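Local coordinates for F-actin-capping protein subunit alpha (Plasmodium berghei, PDB 7A0H) that forms an asymmetric homodimer that probably binds the fast-growing barbed ends of actin filaments and blocks subunit exchange there without severing them, at residues A[115-120]-A[162-167]; A[168-173]-A[197-202]. All blocks are in the same frame, centred on the assembly; numbering follows the deposited sequence.

Contact 1. Residues A[115-120]-A[162-167]; sequences KYRVAC and VYASEC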
loop_
_atom_site.group_PDB
_atom_site.type_symbol
_atom_site.label_atom_id
_atom_site.label_comp_id
_atom_site.label_asym_id
_atom_site.label_seq_id
_atom_site.Cartn_x
_atom_site.Cartn_y
_atom_site.Cartn_z
ATOM N N LYS A 115 16.648 -31.467 -23.715
ATOM C CA LYS A 115 16.287 -32.671 -22.971
ATOM C C LYS A 115 16.269 -32.376 -21.477
ATOM O O LYS A 115 15.341 -32.771 -20.758
ATOM C CB LYS A 115 17.299 -33.773 -23.295
ATOM C CG LYS A 115 17.130 -34.494 -24.628
ATOM C CD LYS A 115 18.164 -35.659 -24.742
ATOM C CE LYS A 115 18.137 -36.355 -26.111
ATOM N NZ LYS A 115 19.521 -36.690 -26.633
ATOM N N TYR A 116 17.203 -31.556 -21.009
ATOM C CA TYR A 116 17.118 -31.087 -19.632
ATOM C C TYR A 116 15.820 -30.333 -19.382
ATOM O O TYR A 116 15.144 -30.580 -18.373
ATOM C CB TYR A 116 18.325 -30.206 -19.375
ATOM C CG TYR A 116 19.595 -30.943 -18.990
ATOM C CD1 TYR A 116 19.847 -31.317 -17.677
ATOM C CD2 TYR A 116 20.526 -31.285 -19.936
ATOM C CE1 TYR A 116 21.031 -31.968 -17.301
ATOM C CE2 TYR A 116 21.691 -31.926 -19.587
ATOM C CZ TYR A 116 21.922 -32.278 -18.262
ATOM O OH TYR A 116 23.050 -32.903 -17.905
ATOM N N ARG A 117 15.450 -29.417 -20.316
ATOM C CA ARG A 117 14.257 -28.575 -20.158
ATOM C C ARG A 117 13.010 -29.437 -20.135
ATOM O O ARG A 117 12.083 -29.215 -19.323
ATOM C CB ARG A 117 14.179 -27.527 -21.311
ATOM C CG ARG A 117 13.092 -26.360 -21.059
ATOM C CD ARG A 117 12.607 -25.648 -22.362
ATOM N NE ARG A 117 11.822 -26.591 -23.138
ATOM C CZ ARG A 117 10.580 -26.972 -22.856
ATOM N NH1 ARG A 117 9.905 -26.456 -21.832
ATOM N NH2 ARG A 117 10.019 -27.865 -23.650
ATOM N N VAL A 118 12.944 -30.390 -21.056
ATOM C CA VAL A 118 11.754 -31.237 -21.116
ATOM C C VAL A 118 11.611 -31.982 -19.786
ATOM O O VAL A 118 10.521 -31.984 -19.181
ATOM C CB VAL A 118 11.813 -32.191 -22.303
ATOM C CG1 VAL A 118 10.761 -33.232 -22.192
ATOM C CG2 VAL A 118 11.591 -31.393 -23.718
ATOM N N ALA A 119 12.722 -32.598 -19.306
ATOM C CA ALA A 119 12.680 -33.357 -18.058
ATOM C C ALA A 119 12.325 -32.441 -16.886
ATOM O O ALA A 119 11.502 -32.779 -16.016
ATOM C CB ALA A 119 14.048 -34.016 -17.777
ATOM N N CYS A 120 12.984 -31.294 -16.798
ATOM C CA CYS A 120 12.594 -30.404 -15.723
ATOM C C CYS A 120 11.143 -29.962 -15.852
ATOM O O CYS A 120 10.461 -29.819 -14.836
ATOM C CB CYS A 120 13.465 -29.211 -15.678
ATOM S SG CYS A 120 15.179 -29.471 -15.115
ATOM N N VAL A 162 9.151 -24.200 -18.035
ATOM C CA VAL A 162 10.603 -24.207 -17.889
ATOM C C VAL A 162 11.226 -23.659 -19.176
ATOM O O VAL A 162 10.876 -24.107 -20.287
ATOM C CB VAL A 162 11.193 -25.610 -17.560
ATOM C CG1 VAL A 162 12.677 -25.445 -17.318
ATOM C CG2 VAL A 162 10.637 -26.254 -16.175
ATOM N N TYR A 163 12.197 -22.737 -19.014
ATOM C CA TYR A 163 12.863 -22.062 -20.122
ATOM C C TYR A 163 14.349 -22.391 -20.170
ATOM O O TYR A 163 15.015 -22.438 -19.132
ATOM C CB TYR A 163 12.752 -20.462 -20.033
ATOM C CG TYR A 163 11.356 -19.956 -19.858
ATOM C CD1 TYR A 163 10.567 -19.602 -20.977
ATOM C CD2 TYR A 163 10.793 -19.905 -18.615
ATOM C CE1 TYR A 163 9.246 -19.209 -20.841
ATOM C CE2 TYR A 163 9.472 -19.453 -18.444
ATOM C CZ TYR A 163 8.705 -19.102 -19.535
ATOM O OH TYR A 163 7.376 -18.687 -19.359
ATOM N N ALA A 164 14.899 -22.537 -21.370
ATOM C CA ALA A 164 16.304 -22.934 -21.476
ATOM C C ALA A 164 17.080 -22.019 -22.399
ATOM O O ALA A 164 16.587 -21.654 -23.478
ATOM C CB ALA A 164 16.448 -24.326 -22.041
ATOM N N SER A 165 18.303 -21.673 -21.984
ATOM C CA SER A 165 19.192 -20.879 -22.834
ATOM C C SER A 165 20.612 -21.350 -22.590
ATOM O O SER A 165 20.891 -22.063 -21.609
ATOM C CB SER A 165 19.056 -19.349 -22.575
ATOM O OG SER A 165 19.193 -19.078 -21.162
ATOM N N GLU A 166 21.517 -20.894 -23.443
ATOM C CA GLU A 166 22.862 -21.457 -23.575
ATOM C C GLU A 166 23.809 -20.276 -23.788
ATOM O O GLU A 166 23.871 -19.739 -24.889
ATOM C CB GLU A 166 22.928 -22.439 -24.735
ATOM C CG GLU A 166 24.329 -22.614 -25.365
ATOM C CD GLU A 166 24.499 -23.962 -26.063
ATOM O OE1 GLU A 166 23.463 -24.610 -26.378
ATOM O OE2 GLU A 166 25.668 -24.379 -26.273
ATOM N N CYS A 167 24.554 -19.911 -22.741
ATOM C CA CYS A 167 25.429 -18.734 -22.722
ATOM C C CYS A 167 26.900 -19.178 -22.712
ATOM O O CYS A 167 27.467 -19.474 -21.655
ATOM C CB CYS A 167 25.079 -17.841 -21.512
ATOM S SG CYS A 167 24.740 -18.644 -19.850
HETATM O O HOH W 1 7.798 -25.776 -20.064
#
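The guanidinium of Arg-117, the flat group at the centre of this contact, is used through its edge: the carbonyl oxygen of Val-162 and one water molecule both lie in its plane beside NH1. Arg-117 NH1 reaches Val-162 O at 3.0 Å with a nearly straight N-H...O angle of 167°, and the donor sits in the carbonyl plane. The water also accepts from Val-162 N at 2.9 Å and, weakly, from Arg-117 NH1, so one nitrogen serves both backbone polar atoms of Val-162. CG anti to the backbone N (chi1 -168°) and a near-extended chi2 carry Arg-117 CD past Val-162 O at 3.1 Å, and the bend at chi3 (68°) then turns the guanidinium so that NH1 meets the same oxygen. NH1 also hydrogen-bonds to Asn-84, and NE forms a salt bridge with Glu-114; these partners fix the rotation of the group. Lys-86 lies close to NH2, so the carboxylate of Glu-114 probably counters both positive charges. The fold here is a helix laid on an antiparallel sheet: helix 112-131 packs on strand 154-167, an edge strand of the five-stranded sheet within this chain, the short axes 8.0 Å apart and nearly antiparallel. Around the arginine's aliphatic part the contact is apolar. Val-162 points its two methyls at the helix, CG1 alongside Arg-117 CG at 3.9 Å and CG2 3.8 Å from Cys-120 C and 4.1 Å from Cys-120 CB. Two residues along the strand, on the same face, the methyl of Ala-164, CB, meets Arg-117 CB at 4.0 Å, while Tyr-163 leaves from the other face and touches Ser-74 and Pro-83.

Contact 2. Residues A[168-173]-A[197-202]; sequences ENKYNL and NVNFLE
Asn-172 and Asn-197 both carry CG anti to the backbone N (chi1 -174° and -161°), which brings their amides together across the two strands, while Phe-200 takes the crowded position between N and carbonyl carbon (chi1 73°) and so swings its ring toward Tyr-171. The two asparagine side chains cross at about a right angle, but their amide planes are only modestly inclined, and they exchange two hydrogen bonds: Asn-197 ND2 gives to Asn-172 OD1 at 2.9 Å, and Asn-172 ND2 gives to Asn-197 OD1 at 3.0 Å. Each donor lies on a lone pair of the accepting oxygen, so each amide fixes the flip of the other. The pair lies diagonally across an antiparallel beta hairpin, strands 170-183 and 187-200, at its open end far from the turn. Tyr-171 with Phe-200 and Leu-173 with Val-198 are hydrogen-bonded pairs, each joined by two N-H...O bonds; Asn-172 with Asn-199 between them is a non-hydrogen-bonded pair. The bond from Phe-200 N to Tyr-171 O, 3.0 Å long, comes from above the carbonyl plane, whereas Tyr-171 N meets Phe-200 O at 2.8 Å within it. On the face carrying Tyr-171, Leu-173, Val-198 and Phe-200, the edge of the tyrosine ring is turned to the phenylalanine face in an offset edge-to-face stack, centroids 5.5 Å apart. Tyr-171 CB presses close to Phe-200 CE2 at 3.4 Å, and Leu-173 CD1 touches the same CE2 at 3.9 Å. Phe-200 also meets the ring of Phe-246, which belongs to helix 243-266. Past the strand ends, a water accepting from Glu-202 N donates weakly to Asn-169 OD1.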
loop_
_atom_site.group_PDB
_atom_site.type_symbol
_atom_site.label_atom_id
_atom_site.label_comp_id
_atom_site.label_asym_id
_atom_site.label_seq_id
_atom_site.Cartn_x
_atom_site.Cartn_y
_atom_site.Cartn_z
ATOM N N GLU A 168 27.523 -19.217 -23.897
ATOM C CA GLU A 168 28.948 -19.518 -24.043
ATOM C C GLU A 168 29.240 -20.965 -23.668
ATOM O O GLU A 168 30.221 -21.253 -22.983
ATOM C CB GLU A 168 29.836 -18.576 -23.223
ATOM C CG GLU A 168 29.867 -17.120 -23.718
ATOM C CD GLU A 168 31.282 -16.527 -23.814
ATOM O OE1 GLU A 168 32.114 -16.866 -22.943
ATOM O OE2 GLU A 168 31.563 -15.732 -24.755
ATOM N N ASN A 169 28.365 -21.870 -24.112
ATOM C CA ASN A 169 28.385 -23.306 -23.829
ATOM C C ASN A 169 27.995 -23.622 -22.375
ATOM O O ASN A 169 27.875 -24.810 -22.025
ATOM C CB ASN A 169 29.748 -23.921 -24.189
ATOM C CG ASN A 169 29.926 -25.331 -23.657
ATOM O OD1 ASN A 169 29.001 -26.154 -23.697
ATOM N ND2 ASN A 169 31.118 -25.612 -23.131
ATOM N N LYS A 170 27.720 -22.610 -21.540
ATOM C CA LYS A 170 27.122 -22.831 -20.225
ATOM C C LYS A 170 25.593 -22.784 -20.295
ATOM O O LYS A 170 25.018 -21.875 -20.895
ATOM C CB LYS A 170 27.639 -21.804 -19.218
ATOM C CG LYS A 170 27.401 -22.249 -17.799
ATOM C CD LYS A 170 28.475 -21.719 -16.849
ATOM C CE LYS A 170 28.296 -22.258 -15.427
ATOM N NZ LYS A 170 28.706 -21.236 -14.368
ATOM N N TYR A 171 24.951 -23.788 -19.709
ATOM C CA TYR A 171 23.523 -23.946 -19.868
ATOM C C TYR A 171 22.772 -23.202 -18.778
ATOM O O TYR A 171 23.342 -22.826 -17.758
ATOM C CB TYR A 171 23.026 -25.380 -19.818
ATOM C CG TYR A 171 23.489 -26.299 -20.909
ATOM C CD1 TYR A 171 23.869 -25.806 -22.163
ATOM C CD2 TYR A 171 23.529 -27.657 -20.698
ATOM C CE1 TYR A 171 24.302 -26.654 -23.158
ATOM C CE2 TYR A 171 23.962 -28.522 -21.681
ATOM C CZ TYR A 171 24.339 -28.021 -22.910
ATOM O OH TYR A 171 24.759 -28.894 -23.880
ATOM N N ASN A 172 21.480 -22.980 -19.015
ATOM C CA ASN A 172 20.726 -22.252 -18.012
ATOM C C ASN A 172 19.289 -22.720 -18.063
ATOM O O ASN A 172 18.723 -22.944 -19.139
ATOM C CB ASN A 172 20.814 -20.733 -18.215
ATOM C CG ASN A 172 20.146 -19.988 -17.093
ATOM O OD1 ASN A 172 20.777 -19.643 -16.075
ATOM N ND2 ASN A 172 18.828 -19.819 -17.210
ATOM N N LEU A 173 18.747 -22.977 -16.923
ATOM C CA LEU A 173 17.350 -23.337 -16.871
ATOM C C LEU A 173 16.656 -22.463 -15.836
ATOM O O LEU A 173 17.148 -22.286 -14.707
ATOM C CB LEU A 173 17.198 -24.800 -16.544
ATOM C CG LEU A 173 17.614 -25.899 -17.518
ATOM C CD1 LEU A 173 17.728 -27.173 -16.587
ATOM C CD2 LEU A 173 16.643 -26.135 -18.599
ATOM N N ASN A 197 16.408 -20.637 -10.874
ATOM C CA ASN A 197 17.424 -20.656 -11.917
ATOM C C ASN A 197 18.599 -21.592 -11.577
ATOM O O ASN A 197 19.081 -21.656 -10.429
ATOM C CB ASN A 197 17.946 -19.252 -12.107
ATOM C CG ASN A 197 18.624 -19.070 -13.409
ATOM O OD1 ASN A 197 17.999 -19.095 -14.465
ATOM N ND2 ASN A 197 19.930 -18.899 -13.356
ATOM N N VAL A 198 19.073 -22.301 -12.578
ATOM C CA VAL A 198 20.335 -23.017 -12.433
ATOM C C VAL A 198 21.183 -22.764 -13.666
ATOM O O VAL A 198 20.709 -22.897 -14.806
ATOM C CB VAL A 198 20.193 -24.542 -12.197
ATOM C CG1 VAL A 198 19.377 -25.143 -13.228
ATOM C CG2 VAL A 198 21.553 -25.197 -12.238
ATOM N N ASN A 199 22.428 -22.406 -13.442
ATOM C CA ASN A 199 23.358 -22.179 -14.535
ATOM C C ASN A 199 24.473 -23.218 -14.373
ATOM O O ASN A 199 25.174 -23.207 -13.363
ATOM C CB ASN A 199 23.884 -20.728 -14.487
ATOM C CG ASN A 199 24.659 -20.352 -15.734
ATOM O OD1 ASN A 199 24.121 -20.391 -16.855
ATOM N ND2 ASN A 199 25.956 -20.096 -15.565
ATOM N N PHE A 200 24.698 -24.045 -15.401
ATOM C CA PHE A 200 25.446 -25.284 -15.191
ATOM C C PHE A 200 26.036 -25.814 -16.491
ATOM O O PHE A 200 25.549 -25.523 -17.587
ATOM C CB PHE A 200 24.553 -26.386 -14.589
ATOM C CG PHE A 200 23.590 -26.937 -15.559
ATOM C CD1 PHE A 200 23.744 -28.210 -16.033
ATOM C CD2 PHE A 200 22.521 -26.179 -16.029
ATOM C CE1 PHE A 200 22.848 -28.719 -16.995
ATOM C CE2 PHE A 200 21.620 -26.684 -16.977
ATOM C CZ PHE A 200 21.791 -27.932 -17.481
ATOM N N LEU A 201 27.070 -26.637 -16.335
ATOM C CA LEU A 201 27.605 -27.450 -17.423
ATOM C C LEU A 201 27.092 -28.885 -17.355
ATOM O O LEU A 201 26.771 -29.414 -16.289
ATOM C CB LEU A 201 29.131 -27.469 -17.383
ATOM C CG LEU A 201 29.779 -26.155 -17.738
ATOM C CD1 LEU A 201 31.175 -26.207 -17.177
ATOM C CD2 LEU A 201 29.701 -25.878 -19.329
ATOM N N GLU A 202 27.089 -29.539 -18.510
ATOM C CA GLU A 202 26.737 -30.962 -18.571
ATOM C C GLU A 202 27.583 -31.795 -17.627
ATOM O O GLU A 202 27.091 -32.742 -17.002
ATOM C CB GLU A 202 26.930 -31.448 -20.002
ATOM C CG GLU A 202 26.220 -32.713 -20.335
ATOM C CD GLU A 202 26.176 -32.942 -21.817
ATOM O OE1 GLU A 202 26.401 -31.949 -22.596
ATOM O OE2 GLU A 202 25.922 -34.115 -22.174
HETATM O O HOH W 2 28.258 -28.420 -21.295
#

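In the fold
Contact 1 and contact 2 lie about 9 Å apart between centres and follow in series along the chain, contact 1 closing before contact 2 opens. Their strands 154-167, 170-183 and 187-200 are consecutive neighbours in one antiparallel five-stranded sheet. Contact 1 places helix 112-131 on this sheet, and contact 2 joins its second and third strands. A probable hydrogen bond from Ser-165 N to Asn-172 O links the two, and on the helix-covered face Cys-120 packs on Leu-173 and Tyr-116 on Phe-200. Helix 112-131 therefore touches strands 154-167, 170-183 and 187-200 on one and the same face of the sheet.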